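Local coordinates for chaperone SycD (Yersinia enterocolitica, PDB 2VGX), which acts as a tetratricopeptide-repeat chaperone for translocator proteins of the Yersinia type III secretion system, at residues Q23-A28 / S55-G60; F91-A96 / S129-S134. All blocks are in the same frame, centred on the assembly; numbering follows the deposited sequence.

How the contacts relate
Contacts 1 and 2 follow one another along the chain, with centres about 21 Å apart, and each pairs two helices of this all-helical tetratricopeptide-repeat protein. Their plans are alike: an aromatic ring (Tyr25 or Phe93) reaches across to an arginine and the apolar residue after it (Arg56 and Phe57, or Arg131 and Val132). The difference is in the approach, since Arg56 lies over the ring face whereas Arg131 meets a ring edge. Phe91, on segment 91-96, packs against segment 55-60, its CZ lying 3.4 Å from Ser55 O and its CE1 3.6 Å from Leu59 CA. Near contact 1, Leu24 and Leu27 pack against another chain; no other chain of the assembly touches the segments of contact 2.

Contact 1. Residues Q23-A28 / S55-G60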
ATOM      1  N   GLN B  23      -3.142  -5.640   6.630  1.00 13.01           N
ATOM      2  CA  GLN B  23      -2.956  -6.897   5.901  1.00 15.50           C
ATOM      3  C   GLN B  23      -1.775  -6.858   4.985  1.00 15.17           C
ATOM      4  O   GLN B  23      -1.054  -7.853   4.848  1.00 12.95           O
ATOM      5  CB  GLN B  23      -4.237  -7.373   5.203  1.00 22.01           C
ATOM      6  CG  GLN B  23      -5.319  -7.776   6.264  1.00 31.37           C
ATOM      7  CD  GLN B  23      -4.761  -8.698   7.403  1.00 36.50           C
ATOM      8  OE1 GLN B  23      -4.839  -8.364   8.604  1.00 39.20           O
ATOM      9  NE2 GLN B  23      -4.192  -9.852   7.015  1.00 39.06           N
ATOM     10  N   LEU B  24      -1.549  -5.705   4.347  1.00 11.50           N
ATOM     11  CA  LEU B  24      -0.308  -5.541   3.619  1.00  8.03           C
ATOM     12  C   LEU B  24       0.897  -5.661   4.563  1.00  8.02           C
ATOM     13  O   LEU B  24       1.913  -6.201   4.190  1.00  7.23           O
ATOM     14  CB  LEU B  24      -0.265  -4.184   2.910  1.00 12.18           C
ATOM     15  CG  LEU B  24      -1.148  -4.012   1.674  1.00 11.30           C
ATOM     16  CD1 LEU B  24      -0.918  -2.606   1.078  1.00 12.86           C
ATOM     17  CD2 LEU B  24      -0.851  -5.098   0.636  1.00 11.24           C
ATOM     18  N   TYR B  25       0.800  -5.123   5.771  1.00  9.39           N
ATOM     19  CA  TYR B  25       1.909  -5.271   6.719  1.00 10.40           C
ATOM     20  C   TYR B  25       2.159  -6.760   7.098  1.00 11.19           C
ATOM     21  O   TYR B  25       3.304  -7.219   7.138  1.00  8.77           O
ATOM     22  CB  TYR B  25       1.671  -4.429   7.966  1.00 10.89           C
ATOM     23  CG  TYR B  25       2.716  -4.656   9.047  1.00 13.56           C
ATOM     24  CD1 TYR B  25       4.048  -4.247   8.857  1.00 13.88           C
ATOM     25  CD2 TYR B  25       2.381  -5.288  10.251  1.00 15.53           C
ATOM     26  CE1 TYR B  25       5.022  -4.450   9.844  1.00 15.80           C
ATOM     27  CE2 TYR B  25       3.338  -5.484  11.265  1.00 15.46           C
ATOM     28  CZ  TYR B  25       4.666  -5.066  11.040  1.00 16.16           C
ATOM     29  OH  TYR B  25       5.636  -5.251  12.011  1.00 14.43           O
ATOM     30  N   SER B  26       1.094  -7.506   7.365  1.00 12.67           N
ATOM     31  CA  SER B  26       1.227  -8.954   7.665  1.00 15.55           C
ATOM     32  C   SER B  26       1.856  -9.722   6.508  1.00 13.72           C
ATOM     33  O   SER B  26       2.694 -10.581   6.709  1.00 15.12           O
ATOM     34  CB  SER B  26      -0.133  -9.584   8.016  1.00 17.91           C
ATOM     35  OG  SER B  26      -0.712  -8.822   9.047  1.00 24.48           O
ATOM     36  N   LEU B  27       1.466  -9.391   5.291  1.00 13.24           N
ATOM     37  CA  LEU B  27       2.068  -9.975   4.113  1.00 13.48           C
ATOM     38  C   LEU B  27       3.570  -9.769   4.027  1.00 13.08           C
ATOM     39  O   LEU B  27       4.320 -10.740   3.840  1.00 12.94           O
ATOM     40  CB  LEU B  27       1.359  -9.433   2.842  1.00 15.21           C
ATOM     41  CG  LEU B  27       1.928  -9.830   1.483  1.00 16.55           C
ATOM     42  CD1 LEU B  27       2.025 -11.344   1.279  1.00 19.50           C
ATOM     43  CD2 LEU B  27       1.075  -9.205   0.367  1.00 18.47           C
ATOM     44  N   ALA B  28       4.021  -8.513   4.146  1.00 10.40           N
ATOM     45  CA  ALA B  28       5.430  -8.165   4.061  1.00 10.37           C
ATOM     46  C   ALA B  28       6.194  -8.902   5.181  1.00 10.80           C
ATOM     47  O   ALA B  28       7.306  -9.433   4.981  1.00 10.01           O
ATOM     48  CB  ALA B  28       5.575  -6.615   4.228  1.00 11.74           C
ATOM     49  N   SER B  55       7.060   3.537  12.551  1.00  5.67           N
ATOM     50  CA  SER B  55       8.397   2.941  12.732  1.00  6.21           C
ATOM     51  C   SER B  55       8.458   1.451  12.322  1.00  6.22           C
ATOM     52  O   SER B  55       9.523   0.968  11.907  1.00  7.02           O
ATOM     53  CB  SER B  55       8.849   3.094  14.201  1.00  8.40           C
ATOM     54  OG  SER B  55       8.005   2.341  15.075  1.00  9.33           O
ATOM     55  N   ARG B  56       7.339   0.719  12.451  1.00  6.52           N
ATOM     56  CA  ARG B  56       7.266  -0.703  12.081  1.00  8.48           C
ATOM     57  C   ARG B  56       7.685  -0.948  10.639  1.00  6.87           C
ATOM     58  O   ARG B  56       8.359  -1.935  10.333  1.00  5.84           O
ATOM     59  CB  ARG B  56       5.843  -1.272  12.250  1.00  8.11           C
ATOM     60  CG  ARG B  56       5.301  -1.266  13.686  1.00 13.39           C
ATOM     61  CD  ARG B  56       3.871  -1.825  13.665  1.00 12.95           C
ATOM     62  NE  ARG B  56       2.976  -1.025  12.819  1.00 14.79           N
ATOM     63  CZ  ARG B  56       1.824  -1.476  12.310  1.00 17.53           C
ATOM     64  NH1 ARG B  56       1.412  -2.739  12.562  1.00 13.48           N
ATOM     65  NH2 ARG B  56       1.072  -0.673  11.544  1.00 14.74           N
ATOM     66  N   PHE B  57       7.293  -0.031   9.761  1.00  6.34           N
ATOM     67  CA  PHE B  57       7.605  -0.133   8.320  1.00  5.91           C
ATOM     68  C   PHE B  57       9.068   0.098   8.007  1.00  6.39           C
ATOM     69  O   PHE B  57       9.599  -0.554   7.078  1.00  5.07           O
ATOM     70  CB  PHE B  57       6.704   0.815   7.502  1.00  5.58           C
ATOM     71  CG  PHE B  57       5.213   0.608   7.747  1.00  6.14           C
ATOM     72  CD1 PHE B  57       4.721  -0.611   8.250  1.00  6.79           C
ATOM     73  CD2 PHE B  57       4.304   1.640   7.466  1.00  7.65           C
ATOM     74  CE1 PHE B  57       3.355  -0.790   8.476  1.00  6.36           C
ATOM     75  CE2 PHE B  57       2.927   1.478   7.672  1.00  4.77           C
ATOM     76  CZ  PHE B  57       2.440   0.254   8.175  1.00  6.59           C
ATOM     77  N   PHE B  58       9.711   1.020   8.751  1.00  3.74           N
ATOM     78  CA  PHE B  58      11.161   1.302   8.546  1.00  5.73           C
ATOM     79  C   PHE B  58      12.018   0.221   9.134  1.00  5.84           C
ATOM     80  O   PHE B  58      13.115  -0.043   8.615  1.00  5.59           O
ATOM     81  CB  PHE B  58      11.560   2.709   9.032  1.00  4.56           C
ATOM     82  CG  PHE B  58      10.838   3.784   8.240  1.00  5.52           C
ATOM     83  CD1 PHE B  58      11.409   4.280   7.080  1.00  5.32           C
ATOM     84  CD2 PHE B  58       9.542   4.203   8.605  1.00  3.65           C
ATOM     85  CE1 PHE B  58      10.710   5.227   6.304  1.00  5.57           C
ATOM     86  CE2 PHE B  58       8.858   5.145   7.837  1.00  7.33           C
ATOM     87  CZ  PHE B  58       9.464   5.653   6.691  1.00  6.22           C
ATOM     88  N   LEU B  59      11.516  -0.415  10.198  1.00  4.53           N
ATOM     89  CA  LEU B  59      12.206  -1.600  10.723  1.00  6.32           C
ATOM     90  C   LEU B  59      12.191  -2.718   9.661  1.00  6.10           C
ATOM     91  O   LEU B  59      13.219  -3.332   9.385  1.00  8.38           O
ATOM     92  CB  LEU B  59      11.560  -2.081  12.021  1.00  6.88           C
ATOM     93  CG  LEU B  59      12.235  -3.302  12.703  1.00 11.28           C
ATOM     94  CD1 LEU B  59      13.742  -2.992  13.052  1.00  8.59           C
ATOM     95  CD2 LEU B  59      11.420  -3.773  13.935  1.00 10.95           C
ATOM     96  N   GLY B  60      11.040  -2.966   9.039  1.00  8.14           N
ATOM     97  CA  GLY B  60      10.949  -4.036   8.054  1.00  7.45           C
ATOM     98  C   GLY B  60      11.768  -3.714   6.815  1.00  8.58           C
ATOM     99  O   GLY B  60      12.415  -4.605   6.215  1.00 10.18           O
TER
HETATM  100  O   HOH W   1       8.222  -4.251  11.806  1.00 21.65           O
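The Tyr25 ring has the guanidinium of Arg56 over one face and a water at its edge, in the ring plane, while Phe57 comes in obliquely. Arg56 CZ sits 4.5 Å from the Tyr25 ring centroid and 15° off the ring normal, which meets the geometry of a cation-pi contact. The guanidinium is tilted rather than laid flat, the two planes being 44° apart, and its NH1 dips closest, 3.6 Å from Tyr25 CD2. A bend at chi3 folds the Arg56 chain back over the ring. The two aromatic rings have planes 49° apart, with Phe57 CE1 3.5 Å from Tyr25 CD1, which lies near the plane of the Phe57 ring. The edge water links Tyr25 OH (2.8 Å) to Arg56 O (2.7 Å), donating to that carbonyl, which also accepts the helical bond from Gly60 N. Helices 18-33 and 55-67 are thus joined by two aromatic rings, a guanidinium and a bridging water. Arg56 also makes salt bridges to Asp54 through NH2 and to Glu22 through NH1. These carboxylates probably offset its charge, making the cation-pi contact one part of an ionic cluster that fixes the guanidinium above the ring.

Contact 2. Residues F91-A96 / S129-S134; sequences FPFHAA and STRVSS
Phe93 turns its ring toward helix 128-138 through a chi1 of 177°, which sets CG opposite the backbone N, and there Arg131, bent at chi3 (77°), brings its guanidinium round to meet it. In this helical tetratricopeptide-repeat chaperone the contact packs helix 90-100 against helix 128-138; the nearest CA pair across the two segments, Phe93 CA and Val132 CA, is 7.7 Å apart. The ring splits its contacts between two neighbours. On one flank Phe93 CD1 touches Val132 CG2 at 3.6 Å, an oblique apolar contact. At its far end Phe93 CE2 lies 3.9 Å from Arg131 NH2, which is near the ring plane. Ring and guanidinium planes stand 73° apart, so the ring presents its edge to one face of the guanidinium; this differs from a cation-pi contact, in which the charge sits over the ring face. Leu112, Leu128 and Met135 also pack against Phe93, a buried residue, while Arg131 lies at the exposed margin. Its ion pair with Glu97 is long and weak, and a crystal neighbour also touches it, so its pose may owe something to crystal packing. Glu97 OE1 is hydrogen-bonded to His94 ND1, and Phe93 CD2 lies 3.6 Å above one face of the His94 ring, offset toward its rim. Within helix 128-138, Ser129 O takes two donors from opposite faces of its plane, Ser133 N at 3.1 Å and Ser133 OG at 3.2 Å.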
ATOM      1  N   PHE B  91      16.541  -0.413  16.433  1.00 10.15           N
ATOM      2  CA  PHE B  91      17.093   0.490  15.419  1.00  9.38           C
ATOM      3  C   PHE B  91      18.602   0.716  15.581  1.00 10.62           C
ATOM      4  O   PHE B  91      19.342   0.465  14.636  1.00 10.85           O
ATOM      5  CB  PHE B  91      16.325   1.798  15.332  1.00  6.26           C
ATOM      6  CG  PHE B  91      14.947   1.634  14.769  1.00  9.00           C
ATOM      7  CD1 PHE B  91      14.755   1.067  13.507  1.00  6.61           C
ATOM      8  CD2 PHE B  91      13.840   2.034  15.509  1.00  8.97           C
ATOM      9  CE1 PHE B  91      13.471   0.922  12.996  1.00  9.50           C
ATOM     10  CE2 PHE B  91      12.566   1.895  14.988  1.00 10.76           C
ATOM     11  CZ  PHE B  91      12.396   1.346  13.720  1.00  6.24           C
ATOM     12  N   PRO B  92      19.062   1.229  16.748  1.00 10.90           N
ATOM     13  CA  PRO B  92      20.526   1.361  16.926  1.00 10.96           C
ATOM     14  C   PRO B  92      21.286   0.018  16.866  1.00 10.58           C
ATOM     15  O   PRO B  92      22.408  -0.003  16.388  1.00 11.68           O
ATOM     16  CB  PRO B  92      20.664   1.992  18.312  1.00 10.17           C
ATOM     17  CG  PRO B  92      19.364   1.736  18.996  1.00 11.64           C
ATOM     18  CD  PRO B  92      18.325   1.768  17.907  1.00  9.89           C
ATOM     19  N   PHE B  93      20.671  -1.061  17.316  1.00  9.52           N
ATOM     20  CA  PHE B  93      21.308  -2.394  17.271  1.00 11.40           C
ATOM     21  C   PHE B  93      21.560  -2.853  15.829  1.00 12.53           C
ATOM     22  O   PHE B  93      22.711  -3.177  15.448  1.00 12.37           O
ATOM     23  CB  PHE B  93      20.506  -3.459  18.045  1.00 11.05           C
ATOM     24  CG  PHE B  93      21.112  -4.832  17.939  1.00 14.70           C
ATOM     25  CD1 PHE B  93      22.258  -5.151  18.671  1.00 14.87           C
ATOM     26  CD2 PHE B  93      20.574  -5.796  17.089  1.00 15.71           C
ATOM     27  CE1 PHE B  93      22.865  -6.415  18.563  1.00 16.71           C
ATOM     28  CE2 PHE B  93      21.179  -7.057  16.985  1.00 17.65           C
ATOM     29  CZ  PHE B  93      22.324  -7.353  17.737  1.00 15.42           C
ATOM     30  N   HIS B  94      20.507  -2.872  15.009  1.00 10.85           N
ATOM     31  CA  HIS B  94      20.687  -3.301  13.610  1.00 11.56           C
ATOM     32  C   HIS B  94      21.566  -2.367  12.802  1.00 11.50           C
ATOM     33  O   HIS B  94      22.375  -2.833  12.004  1.00 12.78           O
ATOM     34  CB  HIS B  94      19.366  -3.666  12.927  1.00 11.58           C
ATOM     35  CG  HIS B  94      18.677  -4.839  13.559  1.00 14.55           C
ATOM     36  ND1 HIS B  94      19.277  -6.071  13.695  1.00 11.40           N
ATOM     37  CD2 HIS B  94      17.443  -4.960  14.099  1.00 14.76           C
ATOM     38  CE1 HIS B  94      18.444  -6.898  14.302  1.00 15.50           C
ATOM     39  NE2 HIS B  94      17.323  -6.247  14.557  1.00 15.95           N
ATOM     40  N   ALA B  95      21.459  -1.055  13.028  1.00  9.01           N
ATOM     41  CA  ALA B  95      22.379  -0.122  12.386  1.00  9.67           C
ATOM     42  C   ALA B  95      23.838  -0.408  12.794  1.00 11.45           C
ATOM     43  O   ALA B  95      24.724  -0.331  11.949  1.00 13.35           O
ATOM     44  CB  ALA B  95      22.027   1.331  12.722  1.00 10.78           C
ATOM     45  N   ALA B  96      24.081  -0.685  14.078  1.00 10.99           N
ATOM     46  CA  ALA B  96      25.437  -1.055  14.535  1.00 12.02           C
ATOM     47  C   ALA B  96      25.953  -2.250  13.729  1.00 12.40           C
ATOM     48  O   ALA B  96      27.108  -2.278  13.325  1.00 16.20           O
ATOM     49  CB  ALA B  96      25.435  -1.350  16.017  1.00 10.04           C
ATOM     50  N   SER B 129      20.298  -8.082  25.142  1.00 16.25           N
ATOM     51  CA  SER B 129      21.301  -7.532  26.054  1.00 17.13           C
ATOM     52  C   SER B 129      22.570  -8.370  26.027  1.00 18.39           C
ATOM     53  O   SER B 129      23.676  -7.844  26.049  1.00 19.50           O
ATOM     54  CB  SER B 129      20.741  -7.519  27.477  1.00 19.21           C
ATOM     55  OG  SER B 129      21.617  -6.828  28.341  1.00 22.79           O
ATOM     56  N   THR B 130      22.395  -9.686  25.970  1.00 19.31           N
ATOM     57  CA  THR B 130      23.532 -10.622  25.936  1.00 19.53           C
ATOM     58  C   THR B 130      24.359 -10.414  24.667  1.00 17.71           C
ATOM     59  O   THR B 130      25.585 -10.360  24.739  1.00 19.33           O
ATOM     60  CB  THR B 130      23.015 -12.065  26.097  1.00 20.85           C
ATOM     61  OG1 THR B 130      22.261 -12.151  27.326  1.00 21.38           O
ATOM     62  CG2 THR B 130      24.155 -13.080  26.120  1.00 19.58           C
ATOM     63  N   ARG B 131      23.698 -10.264  23.513  1.00 18.31           N
ATOM     64  CA  ARG B 131      24.383 -10.015  22.230  1.00 19.41           C
ATOM     65  C   ARG B 131      25.110  -8.668  22.224  1.00 17.80           C
ATOM     66  O   ARG B 131      26.284  -8.554  21.779  1.00 15.81           O
ATOM     67  CB  ARG B 131      23.406 -10.105  21.029  1.00 21.03           C
ATOM     68  CG  ARG B 131      22.834 -11.519  20.769  1.00 25.89           C
ATOM     69  CD  ARG B 131      21.567 -11.523  19.877  1.00 27.70           C
ATOM     70  NE  ARG B 131      21.819 -11.324  18.439  1.00 32.09           N
ATOM     71  CZ  ARG B 131      20.875 -11.024  17.527  1.00 33.96           C
ATOM     72  NH1 ARG B 131      19.595 -10.867  17.876  1.00 34.93           N
ATOM     73  NH2 ARG B 131      21.209 -10.858  16.252  1.00 33.80           N
ATOM     74  N   VAL B 132      24.425  -7.635  22.721  1.00 13.91           N
ATOM     75  CA  VAL B 132      25.006  -6.298  22.768  1.00 12.18           C
ATOM     76  C   VAL B 132      26.313  -6.281  23.570  1.00 13.21           C
ATOM     77  O   VAL B 132      27.291  -5.713  23.124  1.00 12.31           O
ATOM     78  CB  VAL B 132      23.991  -5.219  23.297  1.00 10.23           C
ATOM     79  CG1 VAL B 132      24.716  -3.899  23.543  1.00 10.96           C
ATOM     80  CG2 VAL B 132      22.857  -4.991  22.228  1.00  9.67           C
ATOM     81  N   SER B 133      26.318  -6.885  24.754  1.00 16.03           N
ATOM     82  CA  SER B 133      27.522  -6.913  25.591  1.00 17.21           C
ATOM     83  C   SER B 133      28.648  -7.660  24.903  1.00 17.23           C
ATOM     84  O   SER B 133      29.807  -7.274  24.996  1.00 17.27           O
ATOM     85  CB  SER B 133      27.231  -7.581  26.942  1.00 19.80           C
ATOM     86  OG  SER B 133      26.287  -6.818  27.662  1.00 21.86           O
ATOM     87  N   SER B 134      28.278  -8.727  24.224  1.00 17.76           N
ATOM     88  CA  SER B 134      29.208  -9.583  23.508  1.00 21.23           C
ATOM     89  C   SER B 134      29.866  -8.782  22.390  1.00 20.31           C
ATOM     90  O   SER B 134      31.097  -8.787  22.253  1.00 18.89           O
ATOM     91  CB  SER B 134      28.447 -10.814  22.993  1.00 21.76           C
ATOM     92  OG  SER B 134      29.303 -11.747  22.369  1.00 29.14           O
TER